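Local coordinates for protein arginine N-methyltransferase SFM1 (PDB 5C74) that transfers one methyl group from S-adenosyl-L-methionine to an arginine of ribosomal protein S3, as a SPOUT-family protein arginine methyltransferase, at residues M1-S13 with K98-D110. Residues are numbered along the deposited sequence; the frame is centred on the assembly and turned at random.
Sequences MKYIIEHMEEGFS and KFDYFVFGGILGD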
ATOM      1  N   MET A   1      19.465 -15.289 -12.067  1.00 24.26           N
ATOM      2  CA  MET A   1      18.850 -14.005 -12.405  1.00 24.96           C
ATOM      3  C   MET A   1      18.522 -13.220 -11.145  1.00 24.50           C
ATOM      4  O   MET A   1      18.137 -13.786 -10.124  1.00 22.78           O
ATOM      5  CB  MET A   1      17.579 -14.218 -13.241  1.00 26.00           C
ATOM      6  CG  MET A   1      16.889 -12.932 -13.716  1.00 27.54           C
ATOM      7  SD  MET A   1      17.684 -12.150 -15.142  1.00 18.14           S
ATOM      8  CE  MET A   1      16.746 -12.801 -16.510  1.00 12.07           C
ATOM      9  N   LYS A   2      18.672 -11.906 -11.218  1.00 16.55           N
ATOM     10  CA  LYS A   2      18.271 -11.058 -10.113  1.00 16.10           C
ATOM     11  C   LYS A   2      17.162 -10.142 -10.592  1.00 17.78           C
ATOM     12  O   LYS A   2      17.043  -9.892 -11.785  1.00 16.35           O
ATOM     13  CB  LYS A   2      19.453 -10.271  -9.587  1.00 20.46           C
ATOM     14  CG  LYS A   2      20.476 -11.186  -8.909  1.00 23.55           C
ATOM     15  CD  LYS A   2      21.785 -10.485  -8.664  1.00 34.92           C
ATOM     16  CE  LYS A   2      22.905 -11.250  -9.336  1.00 44.16           C
ATOM     17  NZ  LYS A   2      22.844 -11.159 -10.816  1.00 49.43           N
ATOM     18  N   TYR A   3      16.349  -9.658  -9.657  1.00 13.37           N
ATOM     19  CA  TYR A   3      15.113  -8.971 -10.002  1.00 10.02           C
ATOM     20  C   TYR A   3      15.092  -7.576  -9.414  1.00 12.00           C
ATOM     21  O   TYR A   3      15.422  -7.391  -8.249  1.00 13.01           O
ATOM     22  CB  TYR A   3      13.923  -9.774  -9.504  1.00 13.86           C
ATOM     23  CG  TYR A   3      13.897 -11.117 -10.179  1.00 15.31           C
ATOM     24  CD1 TYR A   3      13.318 -11.264 -11.432  1.00 13.05           C
ATOM     25  CD2 TYR A   3      14.523 -12.217  -9.602  1.00 15.42           C
ATOM     26  CE1 TYR A   3      13.327 -12.492 -12.082  1.00 15.60           C
ATOM     27  CE2 TYR A   3      14.540 -13.449 -10.246  1.00 16.19           C
ATOM     28  CZ  TYR A   3      13.933 -13.571 -11.484  1.00 15.83           C
ATOM     29  OH  TYR A   3      13.954 -14.779 -12.135  1.00 15.29           O
ATOM     30  N   ILE A   4      14.710  -6.602 -10.228  1.00 11.13           N
ATOM     31  CA  ILE A   4      14.606  -5.227  -9.754  1.00 12.42           C
ATOM     32  C   ILE A   4      13.165  -4.772  -9.941  1.00 12.65           C
ATOM     33  O   ILE A   4      12.613  -4.879 -11.026  1.00 13.06           O
ATOM     34  CB  ILE A   4      15.570  -4.282 -10.519  1.00 15.85           C
ATOM     35  CG1 ILE A   4      17.025  -4.748 -10.352  1.00 17.00           C
ATOM     36  CG2 ILE A   4      15.412  -2.817 -10.053  1.00 14.13           C
ATOM     37  CD1 ILE A   4      18.003  -4.074 -11.320  1.00 17.26           C
ATOM     38  N   ILE A   5      12.544  -4.275  -8.878  1.00 12.64           N
ATOM     39  CA  ILE A   5      11.175  -3.778  -8.992  1.00 12.04           C
ATOM     40  C   ILE A   5      11.166  -2.308  -8.653  1.00 13.24           C
ATOM     41  O   ILE A   5      11.571  -1.926  -7.562  1.00 15.01           O
ATOM     42  CB  ILE A   5      10.198  -4.519  -8.040  1.00 17.06           C
ATOM     43  CG1 ILE A   5      10.146  -6.014  -8.363  1.00 15.19           C
ATOM     44  CG2 ILE A   5       8.802  -3.905  -8.131  1.00 16.21           C
ATOM     45  CD1 ILE A   5       9.363  -6.815  -7.352  1.00 16.17           C
ATOM     46  N   GLU A   6      10.722  -1.473  -9.576  1.00 11.91           N
ATOM     47  CA  GLU A   6      10.598  -0.060  -9.260  1.00 14.79           C
ATOM     48  C   GLU A   6       9.355   0.110  -8.399  1.00 16.47           C
ATOM     49  O   GLU A   6       8.252  -0.224  -8.826  1.00 16.28           O
ATOM     50  CB  GLU A   6      10.490   0.788 -10.526  1.00 17.17           C
ATOM     51  CG  GLU A   6      11.714   0.718 -11.438  1.00 18.53           C
ATOM     52  CD  GLU A   6      11.733   1.847 -12.451  1.00 23.33           C
ATOM     53  OE1 GLU A   6      10.688   2.067 -13.113  1.00 19.81           O
ATOM     54  OE2 GLU A   6      12.781   2.532 -12.559  1.00 22.91           O
ATOM     55  N   HIS A   7       9.525   0.637  -7.195  1.00 13.82           N
ATOM     56  CA  HIS A   7       8.398   0.804  -6.290  1.00 10.59           C
ATOM     57  C   HIS A   7       8.202   2.293  -6.144  1.00 17.19           C
ATOM     58  O   HIS A   7       8.671   2.877  -5.188  1.00 15.44           O
ATOM     59  CB  HIS A   7       8.660   0.133  -4.933  1.00 13.64           C
ATOM     60  CG  HIS A   7       7.476   0.156  -4.007  1.00 16.81           C
ATOM     61  ND1 HIS A   7       6.610  -0.910  -3.879  1.00 16.20           N
ATOM     62  CD2 HIS A   7       7.010   1.122  -3.171  1.00 16.28           C
ATOM     63  CE1 HIS A   7       5.662  -0.605  -3.004  1.00 19.81           C
ATOM     64  NE2 HIS A   7       5.884   0.622  -2.559  1.00 16.49           N
ATOM     65  N   MET A   8       7.535   2.900  -7.121  1.00 16.17           N
ATOM     66  CA  MET A   8       7.490   4.353  -7.234  1.00 15.81           C
ATOM     67  C   MET A   8       6.178   4.904  -6.695  1.00 29.49           C
ATOM     68  O   MET A   8       5.471   5.652  -7.373  1.00 38.17           O
ATOM     69  CB  MET A   8       7.678   4.783  -8.690  1.00 19.16           C
ATOM     70  CG  MET A   8       9.029   4.349  -9.317  1.00 18.44           C
ATOM     71  SD  MET A   8       9.190   4.703 -11.098  1.00 10.98           S
ATOM     72  CE  MET A   8       9.371   6.485 -11.081  1.00 26.29           C
ATOM     73  N   GLU A   9       5.848   4.509  -5.481  1.00 20.22           N
ATOM     74  CA  GLU A   9       4.614   4.959  -4.865  1.00 25.90           C
ATOM     75  C   GLU A   9       4.849   4.982  -3.381  1.00 18.42           C
ATOM     76  O   GLU A   9       5.699   4.262  -2.859  1.00 16.14           O
ATOM     77  CB  GLU A   9       3.436   4.040  -5.220  1.00 30.47           C
ATOM     78  CG  GLU A   9       3.538   2.651  -4.589  1.00 39.53           C
ATOM     79  CD  GLU A   9       2.432   1.701  -5.030  1.00 52.46           C
ATOM     80  OE1 GLU A   9       2.680   0.475  -5.045  1.00 52.42           O
ATOM     81  OE2 GLU A   9       1.319   2.173  -5.350  1.00 54.50           O
ATOM     82  N   GLU A  10       4.105   5.832  -2.696  1.00 19.54           N
ATOM     83  CA  GLU A  10       4.181   5.894  -1.256  1.00 23.86           C
ATOM     84  C   GLU A  10       3.432   4.694  -0.677  1.00 27.43           C
ATOM     85  O   GLU A  10       2.327   4.389  -1.117  1.00 25.75           O
ATOM     86  CB  GLU A  10       3.565   7.202  -0.758  1.00 29.23           C
ATOM     87  CG  GLU A  10       3.675   7.399   0.721  1.00 39.57           C
ATOM     88  CD  GLU A  10       5.111   7.460   1.172  1.00 43.63           C
ATOM     89  OE1 GLU A  10       5.407   6.924   2.260  1.00 43.02           O
ATOM     90  OE2 GLU A  10       5.935   8.048   0.436  1.00 42.80           O
ATOM     91  N   GLY A  11       4.033   4.015   0.293  1.00 21.78           N
ATOM     92  CA  GLY A  11       3.329   2.981   1.026  1.00 27.84           C
ATOM     93  C   GLY A  11       3.409   1.586   0.436  1.00 20.42           C
ATOM     94  O   GLY A  11       3.711   1.404  -0.742  1.00 20.13           O
ATOM     95  N   PHE A  12       3.134   0.602   1.283  1.00 13.64           N
ATOM     96  CA  PHE A  12       3.067  -0.796   0.890  1.00 15.41           C
ATOM     97  C   PHE A  12       1.705  -1.337   1.269  1.00 15.30           C
ATOM     98  O   PHE A  12       1.419  -1.492   2.447  1.00 16.49           O
ATOM     99  CB  PHE A  12       4.149  -1.623   1.589  1.00 16.05           C
ATOM    100  CG  PHE A  12       5.554  -1.254   1.195  1.00 16.35           C
ATOM    101  CD1 PHE A  12       6.147  -0.098   1.689  1.00 21.65           C
ATOM    102  CD2 PHE A  12       6.287  -2.083   0.359  1.00 16.72           C
ATOM    103  CE1 PHE A  12       7.442   0.242   1.337  1.00 23.07           C
ATOM    104  CE2 PHE A  12       7.592  -1.750  -0.003  1.00 21.05           C
ATOM    105  CZ  PHE A  12       8.163  -0.589   0.480  1.00 23.75           C
ATOM    106  N   SER A  13       0.878  -1.623   0.276  1.00 12.54           N
ATOM    107  CA  SER A  13      -0.419  -2.231   0.552  1.00 18.13           C
ATOM    108  C   SER A  13      -0.232  -3.651   1.076  1.00 16.62           C
ATOM    109  O   SER A  13       0.809  -4.270   0.855  1.00 15.02           O
ATOM    110  CB  SER A  13      -1.269  -2.244  -0.698  1.00 21.06           C
ATOM    111  OG  SER A  13      -0.718  -3.164  -1.620  1.00 20.14           O
ATOM    112  N   LYS A  98      22.145 -14.171 -21.569  1.00 17.57           N
ATOM    113  CA  LYS A  98      22.147 -12.794 -22.053  1.00 18.89           C
ATOM    114  C   LYS A  98      21.938 -11.769 -20.953  1.00 16.92           C
ATOM    115  O   LYS A  98      22.414 -10.635 -21.057  1.00 17.06           O
ATOM    116  CB  LYS A  98      21.044 -12.587 -23.106  1.00 21.31           C
ATOM    117  CG  LYS A  98      21.246 -13.333 -24.432  1.00 33.12           C
ATOM    118  CD  LYS A  98      20.202 -12.879 -25.459  1.00 37.59           C
ATOM    119  CE  LYS A  98      20.420 -13.513 -26.830  1.00 47.74           C
ATOM    120  NZ  LYS A  98      19.944 -14.920 -26.887  1.00 46.47           N
ATOM    121  N   PHE A  99      21.182 -12.160 -19.932  1.00 16.10           N
ATOM    122  CA  PHE A  99      20.673 -11.221 -18.926  1.00 15.75           C
ATOM    123  C   PHE A  99      21.096 -11.588 -17.511  1.00 16.74           C
ATOM    124  O   PHE A  99      21.067 -12.763 -17.140  1.00 20.73           O
ATOM    125  CB  PHE A  99      19.143 -11.171 -18.981  1.00 13.33           C
ATOM    126  CG  PHE A  99      18.587 -10.760 -20.320  1.00 19.69           C
ATOM    127  CD1 PHE A  99      19.039  -9.615 -20.959  1.00 21.83           C
ATOM    128  CD2 PHE A  99      17.606 -11.526 -20.937  1.00 19.09           C
ATOM    129  CE1 PHE A  99      18.522  -9.234 -22.193  1.00 22.58           C
ATOM    130  CE2 PHE A  99      17.085 -11.155 -22.165  1.00 21.36           C
ATOM    131  CZ  PHE A  99      17.544 -10.011 -22.798  1.00 23.69           C
ATOM    132  N   ASP A 100      21.454 -10.579 -16.716  1.00 13.72           N
ATOM    133  CA  ASP A 100      21.794 -10.773 -15.307  1.00 17.70           C
ATOM    134  C   ASP A 100      20.691 -10.239 -14.392  1.00 19.24           C
ATOM    135  O   ASP A 100      20.524 -10.721 -13.271  1.00 16.87           O
ATOM    136  CB  ASP A 100      23.108 -10.075 -14.979  1.00 20.74           C
ATOM    137  CG  ASP A 100      24.230 -10.513 -15.894  1.00 23.07           C
ATOM    138  OD1 ASP A 100      24.357 -11.729 -16.101  1.00 20.93           O
ATOM    139  OD2 ASP A 100      24.954  -9.649 -16.421  1.00 20.65           O
ATOM    140  N   TYR A 101      19.947  -9.249 -14.897  1.00 16.53           N
ATOM    141  CA  TYR A 101      18.867  -8.590 -14.155  1.00 11.85           C
ATOM    142  C   TYR A 101      17.597  -8.542 -14.978  1.00 16.96           C
ATOM    143  O   TYR A 101      17.652  -8.441 -16.199  1.00 17.67           O
ATOM    144  CB  TYR A 101      19.257  -7.160 -13.772  1.00 12.84           C
ATOM    145  CG  TYR A 101      20.345  -7.119 -12.728  1.00 16.95           C
ATOM    146  CD1 TYR A 101      20.028  -7.148 -11.378  1.00 18.98           C
ATOM    147  CD2 TYR A 101      21.685  -7.049 -13.093  1.00 22.50           C
ATOM    148  CE1 TYR A 101      21.026  -7.097 -10.399  1.00 18.45           C
ATOM    149  CE2 TYR A 101      22.695  -7.010 -12.127  1.00 20.96           C
ATOM    150  CZ  TYR A 101      22.351  -7.036 -10.786  1.00 22.74           C
ATOM    151  OH  TYR A 101      23.333  -6.996  -9.832  1.00 23.69           O
ATOM    152  N   PHE A 102      16.461  -8.586 -14.286  1.00 11.57           N
ATOM    153  CA  PHE A 102      15.142  -8.512 -14.906  1.00 11.88           C
ATOM    154  C   PHE A 102      14.401  -7.408 -14.170  1.00 12.62           C
ATOM    155  O   PHE A 102      14.302  -7.442 -12.946  1.00 15.00           O
ATOM    156  CB  PHE A 102      14.401  -9.845 -14.778  1.00 12.84           C
ATOM    157  CG  PHE A 102      13.125  -9.908 -15.573  1.00 20.53           C
ATOM    158  CD1 PHE A 102      11.926  -9.474 -15.025  1.00 23.86           C
ATOM    159  CD2 PHE A 102      13.124 -10.411 -16.863  1.00 23.87           C
ATOM    160  CE1 PHE A 102      10.748  -9.543 -15.753  1.00 20.84           C
ATOM    161  CE2 PHE A 102      11.936 -10.481 -17.595  1.00 22.50           C
ATOM    162  CZ  PHE A 102      10.758 -10.045 -17.036  1.00 20.64           C
ATOM    163  N   VAL A 103      13.910  -6.425 -14.915  1.00 11.62           N
ATOM    164  CA  VAL A 103      13.374  -5.199 -14.317  1.00 13.71           C
ATOM    165  C   VAL A 103      11.863  -5.061 -14.515  1.00 15.46           C
ATOM    166  O   VAL A 103      11.361  -5.241 -15.614  1.00 13.90           O
ATOM    167  CB  VAL A 103      14.060  -3.969 -14.920  1.00 11.13           C
ATOM    168  CG1 VAL A 103      13.455  -2.690 -14.366  1.00 14.11           C
ATOM    169  CG2 VAL A 103      15.573  -4.025 -14.655  1.00 14.72           C
ATOM    170  N   PHE A 104      11.150  -4.759 -13.434  1.00 11.23           N
ATOM    171  CA  PHE A 104       9.737  -4.403 -13.501  1.00 11.50           C
ATOM    172  C   PHE A 104       9.656  -2.904 -13.409  1.00 15.47           C
ATOM    173  O   PHE A 104       9.965  -2.326 -12.359  1.00 13.06           O
ATOM    174  CB  PHE A 104       8.935  -5.045 -12.372  1.00 12.93           C
ATOM    175  CG  PHE A 104       8.843  -6.530 -12.477  1.00 15.46           C
ATOM    176  CD1 PHE A 104       9.895  -7.332 -12.049  1.00 15.02           C
ATOM    177  CD2 PHE A 104       7.715  -7.128 -13.016  1.00 15.57           C
ATOM    178  CE1 PHE A 104       9.821  -8.706 -12.154  1.00 14.65           C
ATOM    179  CE2 PHE A 104       7.629  -8.500 -13.120  1.00 16.60           C
ATOM    180  CZ  PHE A 104       8.679  -9.290 -12.690  1.00 14.60           C
ATOM    181  N   GLY A 105       9.278  -2.274 -14.514  1.00 10.98           N
ATOM    182  CA  GLY A 105       9.160  -0.830 -14.576  1.00 16.35           C
ATOM    183  C   GLY A 105       8.061  -0.346 -13.653  1.00 20.40           C
ATOM    184  O   GLY A 105       7.106  -1.069 -13.366  1.00 18.32           O
ATOM    185  N   GLY A 106       8.188   0.885 -13.178  1.00 15.58           N
ATOM    186  CA  GLY A 106       7.215   1.417 -12.245  1.00 14.16           C
ATOM    187  C   GLY A 106       5.878   1.589 -12.945  1.00 18.20           C
ATOM    188  O   GLY A 106       5.842   1.869 -14.137  1.00 17.21           O
ATOM    189  N   ILE A 107       4.794   1.394 -12.210  1.00 26.64           N
ATOM    190  CA  ILE A 107       3.454   1.676 -12.722  1.00 33.35           C
ATOM    191  C   ILE A 107       2.987   2.972 -12.086  1.00 30.41           C
ATOM    192  O   ILE A 107       2.863   3.068 -10.869  1.00 34.86           O
ATOM    193  CB  ILE A 107       2.458   0.537 -12.424  1.00 42.82           C
ATOM    194  CG1 ILE A 107       2.853  -0.733 -13.180  1.00 46.26           C
ATOM    195  CG2 ILE A 107       1.038   0.951 -12.792  1.00 42.03           C
ATOM    196  CD1 ILE A 107       3.569  -1.750 -12.325  1.00 48.46           C
ATOM    197  N   LEU A 108       2.780   3.986 -12.914  1.00 29.03           N
ATOM    198  CA  LEU A 108       2.475   5.317 -12.420  1.00 32.41           C
ATOM    199  C   LEU A 108       1.015   5.649 -12.686  1.00 34.03           C
ATOM    200  O   LEU A 108       0.345   4.925 -13.415  1.00 32.73           O
ATOM    201  CB  LEU A 108       3.405   6.334 -13.075  1.00 33.42           C
ATOM    202  CG  LEU A 108       4.866   5.954 -12.804  1.00 34.18           C
ATOM    203  CD1 LEU A 108       5.787   6.449 -13.902  1.00 30.09           C
ATOM    204  CD2 LEU A 108       5.303   6.471 -11.445  1.00 29.79           C
ATOM    205  N   GLY A 109       0.527   6.735 -12.094  1.00 38.10           N
ATOM    206  CA  GLY A 109      -0.864   7.126 -12.257  1.00 39.71           C
ATOM    207  C   GLY A 109      -1.179   7.710 -13.622  1.00 41.66           C
ATOM    208  O   GLY A 109      -0.393   7.594 -14.564  1.00 45.72           O
ATOM    209  N   ASP A 110      -2.338   8.347 -13.735  1.00 38.70           N
ATOM    210  CA  ASP A 110      -2.748   8.929 -15.004  1.00 41.06           C
ATOM    211  C   ASP A 110      -2.653  10.453 -14.981  1.00 32.37           C
ATOM    212  O   ASP A 110      -3.198  11.126 -15.853  1.00 30.35           O
ATOM    213  CB  ASP A 110      -4.175   8.488 -15.355  1.00 53.17           C
ATOM    214  CG  ASP A 110      -4.259   7.006 -15.712  1.00 68.57           C
ATOM    215  OD1 ASP A 110      -3.201   6.384 -15.959  1.00 72.47           O
ATOM    216  OD2 ASP A 110      -5.385   6.462 -15.756  1.00 73.61           O
TER
HETATM  217  O   HOH W   1       6.934  -1.900 -10.607  1.00 27.46           O
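Strands 2-6 and 101-104 run parallel, their axes 4.6 Å apart and 20° askew, as central neighbours in the parallel sheet of the SPOUT fold. The N-H groups of K2, I4 and E6 donate to the carbonyls of D100, just before the second strand, F102 and F104, while F102 N and F104 N donate back to K2 O and I4 O; I4 N lies 2.9 Å from F102 O, and E6 N reaches F104 O almost straight (175°). On one face of the sheet the bent chain of K2 folds across Y101, its NZ 4.4 Å from the ring centroid in a cation-pi contact; NZ also forms a salt bridge with E73, whose backbone O bonds the Y101 hydroxyl. On the same face I4 CD1 packs 3.7 Å from Y101 CD1 and touches V103 CG2. Helix 140-151 covers the other face, where Y3 CD1 leans on F102 CB, and I5 CG1 lies beside F104 CD1 at 3.9 Å. M1 CG stands anti to the backbone N (chi1 -177°), and the bends beyond it bring CE to within 3.8 Å of F99 CB. At the end of strand 2-6, E6 OE1 accepts the G106 N-H, just past strand 101-104, through its anti lone pair at 2.8 Å and also pairs with R116. An alanine here would probably leave G106 N without its side-chain acceptor and R116 without its carboxylate partner. G106 leaves room for M8, whose SD would collide with a side chain there, while M8 CB packs on L108 CD2. One water bridges the C-terminal ends of the two strands, donating to both E6 O (2.8 Å) and G105 O.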